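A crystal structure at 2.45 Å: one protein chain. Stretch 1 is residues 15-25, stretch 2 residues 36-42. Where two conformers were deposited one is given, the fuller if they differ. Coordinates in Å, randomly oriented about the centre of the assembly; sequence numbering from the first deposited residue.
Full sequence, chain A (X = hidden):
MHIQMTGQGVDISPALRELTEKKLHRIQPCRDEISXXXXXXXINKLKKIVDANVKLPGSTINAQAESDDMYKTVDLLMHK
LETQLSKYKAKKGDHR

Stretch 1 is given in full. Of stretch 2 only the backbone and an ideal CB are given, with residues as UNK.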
# COMPACT_ATOMS: atom_id res chain seq x y z
N ALA A 15 13.85 -1.70 -7.42
CA ALA A 15 14.13 -1.06 -6.14
C ALA A 15 12.84 -0.62 -5.46
O ALA A 15 12.68 -0.79 -4.25
CB ALA A 15 15.06 0.13 -6.34
N LEU A 16 11.92 -0.04 -6.22
CA LEU A 16 10.65 0.41 -5.67
C LEU A 16 9.81 -0.79 -5.26
O LEU A 16 9.03 -0.72 -4.32
CB LEU A 16 9.90 1.27 -6.68
CG LEU A 16 8.54 1.81 -6.24
CD1 LEU A 16 8.69 2.76 -5.07
CD2 LEU A 16 7.83 2.49 -7.40
N ARG A 17 9.99 -1.89 -5.97
CA ARG A 17 9.26 -3.12 -5.68
C ARG A 17 9.74 -3.72 -4.37
O ARG A 17 8.93 -4.16 -3.55
CB ARG A 17 9.45 -4.12 -6.81
CG ARG A 17 8.62 -5.37 -6.63
CD ARG A 17 8.60 -6.20 -7.89
NE ARG A 17 7.58 -7.24 -7.80
CZ ARG A 17 6.31 -7.06 -8.14
NH1 ARG A 17 5.90 -5.89 -8.60
NH2 ARG A 17 5.44 -8.06 -8.01
N GLU A 18 11.05 -3.75 -4.18
CA GLU A 18 11.64 -4.28 -2.96
C GLU A 18 11.28 -3.39 -1.77
O GLU A 18 10.88 -3.89 -0.72
CB GLU A 18 13.15 -4.40 -3.09
CG GLU A 18 13.84 -4.84 -1.81
CD GLU A 18 15.34 -4.99 -1.97
OE1 GLU A 18 15.93 -4.23 -2.77
OE2 GLU A 18 15.92 -5.87 -1.31
N LEU A 19 11.44 -2.09 -1.95
CA LEU A 19 11.12 -1.12 -0.91
C LEU A 19 9.69 -1.27 -0.41
O LEU A 19 9.44 -1.27 0.80
CB LEU A 19 11.34 0.30 -1.43
CG LEU A 19 11.15 1.47 -0.46
CD1 LEU A 19 9.69 1.90 -0.33
CD2 LEU A 19 11.75 1.15 0.91
N THR A 20 8.75 -1.41 -1.34
CA THR A 20 7.34 -1.52 -0.97
C THR A 20 7.07 -2.84 -0.26
O THR A 20 6.28 -2.89 0.69
CB THR A 20 6.43 -1.41 -2.21
OG1 THR A 20 6.66 -0.16 -2.87
CG2 THR A 20 4.97 -1.49 -1.79
N GLU A 21 7.73 -3.90 -0.71
CA GLU A 21 7.60 -5.21 -0.09
C GLU A 21 8.00 -5.19 1.38
O GLU A 21 7.23 -5.61 2.25
CB GLU A 21 8.44 -6.25 -0.83
CG GLU A 21 7.76 -6.86 -2.04
CD GLU A 21 8.63 -7.90 -2.72
OE1 GLU A 21 9.73 -8.19 -2.20
OE2 GLU A 21 8.22 -8.41 -3.78
N LYS A 22 9.20 -4.69 1.67
CA LYS A 22 9.73 -4.73 3.02
C LYS A 22 8.94 -3.84 3.98
O LYS A 22 8.86 -4.13 5.18
CB LYS A 22 11.21 -4.35 3.04
CG LYS A 22 11.49 -2.86 2.98
CD LYS A 22 12.92 -2.57 3.36
CE LYS A 22 13.17 -1.07 3.46
NZ LYS A 22 14.53 -0.76 3.98
N LYS A 23 8.37 -2.76 3.47
CA LYS A 23 7.56 -1.87 4.30
C LYS A 23 6.21 -2.50 4.65
O LYS A 23 5.69 -2.30 5.74
CB LYS A 23 7.36 -0.52 3.63
CG LYS A 23 8.45 0.48 3.94
CD LYS A 23 8.13 1.85 3.37
CE LYS A 23 9.21 2.86 3.70
NZ LYS A 23 9.20 4.00 2.73
N LEU A 24 5.65 -3.25 3.71
CA LEU A 24 4.39 -3.94 3.95
C LEU A 24 4.58 -5.05 4.97
O LEU A 24 3.69 -5.34 5.77
CB LEU A 24 3.83 -4.51 2.65
CG LEU A 24 3.13 -3.52 1.72
CD1 LEU A 24 2.81 -4.19 0.40
CD2 LEU A 24 1.86 -3.00 2.37
N HIS A 25 5.75 -5.68 4.93
CA HIS A 25 6.07 -6.75 5.87
C HIS A 25 6.34 -6.21 7.27
O HIS A 25 6.54 -6.97 8.21
CB HIS A 25 7.26 -7.56 5.36
CG HIS A 25 6.96 -8.37 4.14
ND1 HIS A 25 5.80 -9.10 3.99
CD2 HIS A 25 7.67 -8.57 3.01
CE1 HIS A 25 5.81 -9.71 2.82
NE2 HIS A 25 6.93 -9.41 2.20
N UNK A 36 -4.77 -10.75 1.35
CA UNK A 36 -4.36 -10.19 0.06
C UNK A 36 -4.12 -8.69 0.08
O UNK A 36 -4.92 -7.92 0.62
CB UNK A 36 -5.42 -10.51 -0.99
N UNK A 37 -3.03 -8.27 -0.54
CA UNK A 37 -2.76 -6.86 -0.75
C UNK A 37 -2.51 -6.62 -2.23
O UNK A 37 -1.58 -7.18 -2.80
CB UNK A 37 -1.57 -6.40 0.09
N UNK A 38 -3.34 -5.78 -2.85
CA UNK A 38 -3.11 -5.41 -4.23
C UNK A 38 -2.76 -3.93 -4.32
O UNK A 38 -3.56 -3.06 -3.95
CB UNK A 38 -4.34 -5.73 -5.09
N UNK A 39 -1.55 -3.65 -4.79
CA UNK A 39 -1.04 -2.29 -4.89
C UNK A 39 -1.01 -1.82 -6.34
O UNK A 39 -0.64 -2.57 -7.24
CB UNK A 39 0.36 -2.20 -4.28
N UNK A 40 -1.41 -0.58 -6.56
CA UNK A 40 -1.43 -0.00 -7.89
C UNK A 40 -0.69 1.33 -7.95
O UNK A 40 -1.09 2.31 -7.32
CB UNK A 40 -2.88 0.19 -8.35
N UNK A 41 0.41 1.34 -8.69
CA UNK A 41 1.19 2.56 -8.90
C UNK A 41 0.69 3.29 -10.14
O UNK A 41 0.31 2.66 -11.13
CB UNK A 41 2.68 2.24 -9.03
N UNK A 42 0.65 4.61 -10.08
CA UNK A 42 0.32 5.39 -11.26
C UNK A 42 0.68 6.85 -11.08
O UNK A 42 0.76 7.35 -9.96
CB UNK A 42 -1.17 5.25 -11.59

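Stretch 2 is a strand, and it runs at 143° to the helix of stretch 1, with an axis-to-axis approach of 11.8 Å. The helix turns Leu-16, Thr-20 and Leu-24 toward it, one per turn. Alternate strand positions can meet them.

Position 36 has extended backbone angles, and its CB has nothing of stretch 1 within 5.5 Å. Stretch 1 sets no demand here, and many side chains would fit, polar ones included. The residue is Asn-36, which makes no contact with the helix.

Position 37 points its CB toward the helix, 4.9 Å from Leu-24 CD1. The nearest surface is the apolar end of Leu-24, with no charge on offer. A branched or medium aliphatic such as Val, Ile, Leu or Met would suit, and a beta-branched one goes well with phi/psi of -126/120. The residue is Ile-37. Its CD1 reaches Leu-24 CD2 at 3.9 Å, an apolar contact.

Position 38 is out of reach of the helix. Polar, charged or apolar residues are all possible. It is His-38, whose NE2 is hydrogen-bonded elsewhere in the structure.

Position 39 lies opposite Thr-20, with CA atoms 9.3 Å apart. Its CB points toward the helix but remains 5.3 Å from Thr-20 CG2. That methyl and Leu-24 CD1 offer an apolar surface, so Ile, Leu or Met could bridge the space; Ala would leave it largely unfilled. The residue is Ile-39, with chi1 m and chi2 t. This extended form carries CD1 to 3.4 Å from Thr-20 CG2 and 3.3 Å from Leu-24 CD1. One methyl thus touches residues a helical turn apart.

Position 40 is again out of reach. The backbone is extended and stretch 1 leaves the choice open. It is Ile-40, with no contact to the helix.

Position 41 points toward the helix where the backbones are farther apart: its CA is 10.2 Å from that of Leu-16. The CB is 5.4 Å from Leu-16 CD2. A long side chain is favoured, such as Phe, Leu or Met. The Thr-20 hydroxyl is nearby, but its OG1 already donates to Leu-16 O at 2.8 Å. The residue is Phe-41, which has the largest covered area of the strand residues. Its CE2 packs 3.7 Å from Leu-16 CD2. Thr-20 OG1 lies at the ring edge, 3.6 Å from Phe-41 CZ.

Position 42 is out of reach and unconstrained by stretch 1. It is His-42, whose ND1 makes a weak hydrogen bond to Ile-40 O at 3.3 Å.

Stretch 2 36-42: NIHIIFH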
# COMPACT_ATOMS: atom_id res chain seq x y z
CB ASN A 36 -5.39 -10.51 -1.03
CG ASN A 36 -5.45 -11.98 -1.37
OD1 ASN A 36 -4.58 -12.51 -2.07
ND2 ASN A 36 -6.49 -12.66 -0.88
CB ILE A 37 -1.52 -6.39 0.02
CG1 ILE A 37 -1.70 -6.63 1.52
CG2 ILE A 37 -1.26 -4.92 -0.26
CD1 ILE A 37 -0.67 -5.92 2.36
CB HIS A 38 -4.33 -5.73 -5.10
CG HIS A 38 -4.05 -5.67 -6.57
ND1 HIS A 38 -4.90 -6.20 -7.52
CD2 HIS A 38 -3.00 -5.15 -7.26
CE1 HIS A 38 -4.40 -6.00 -8.72
NE2 HIS A 38 -3.25 -5.37 -8.60
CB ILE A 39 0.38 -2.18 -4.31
CG1 ILE A 39 0.37 -2.55 -2.83
CG2 ILE A 39 0.93 -0.77 -4.47
CD1 ILE A 39 1.72 -2.46 -2.19
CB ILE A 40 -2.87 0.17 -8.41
CG1 ILE A 40 -3.58 -1.18 -8.44
CG2 ILE A 40 -2.86 0.82 -9.78
CD1 ILE A 40 -4.94 -1.13 -9.09
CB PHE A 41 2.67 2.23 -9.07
CG PHE A 41 3.29 1.55 -7.88
CD1 PHE A 41 3.18 0.18 -7.71
CD2 PHE A 41 3.98 2.28 -6.93
CE1 PHE A 41 3.75 -0.44 -6.62
CE2 PHE A 41 4.55 1.67 -5.84
CZ PHE A 41 4.44 0.30 -5.68
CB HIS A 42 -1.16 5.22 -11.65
CG HIS A 42 -2.11 5.39 -10.51
ND1 HIS A 42 -2.22 4.48 -9.48
CD2 HIS A 42 -3.03 6.35 -10.26
CE1 HIS A 42 -3.15 4.89 -8.63
NE2 HIS A 42 -3.66 6.02 -9.09
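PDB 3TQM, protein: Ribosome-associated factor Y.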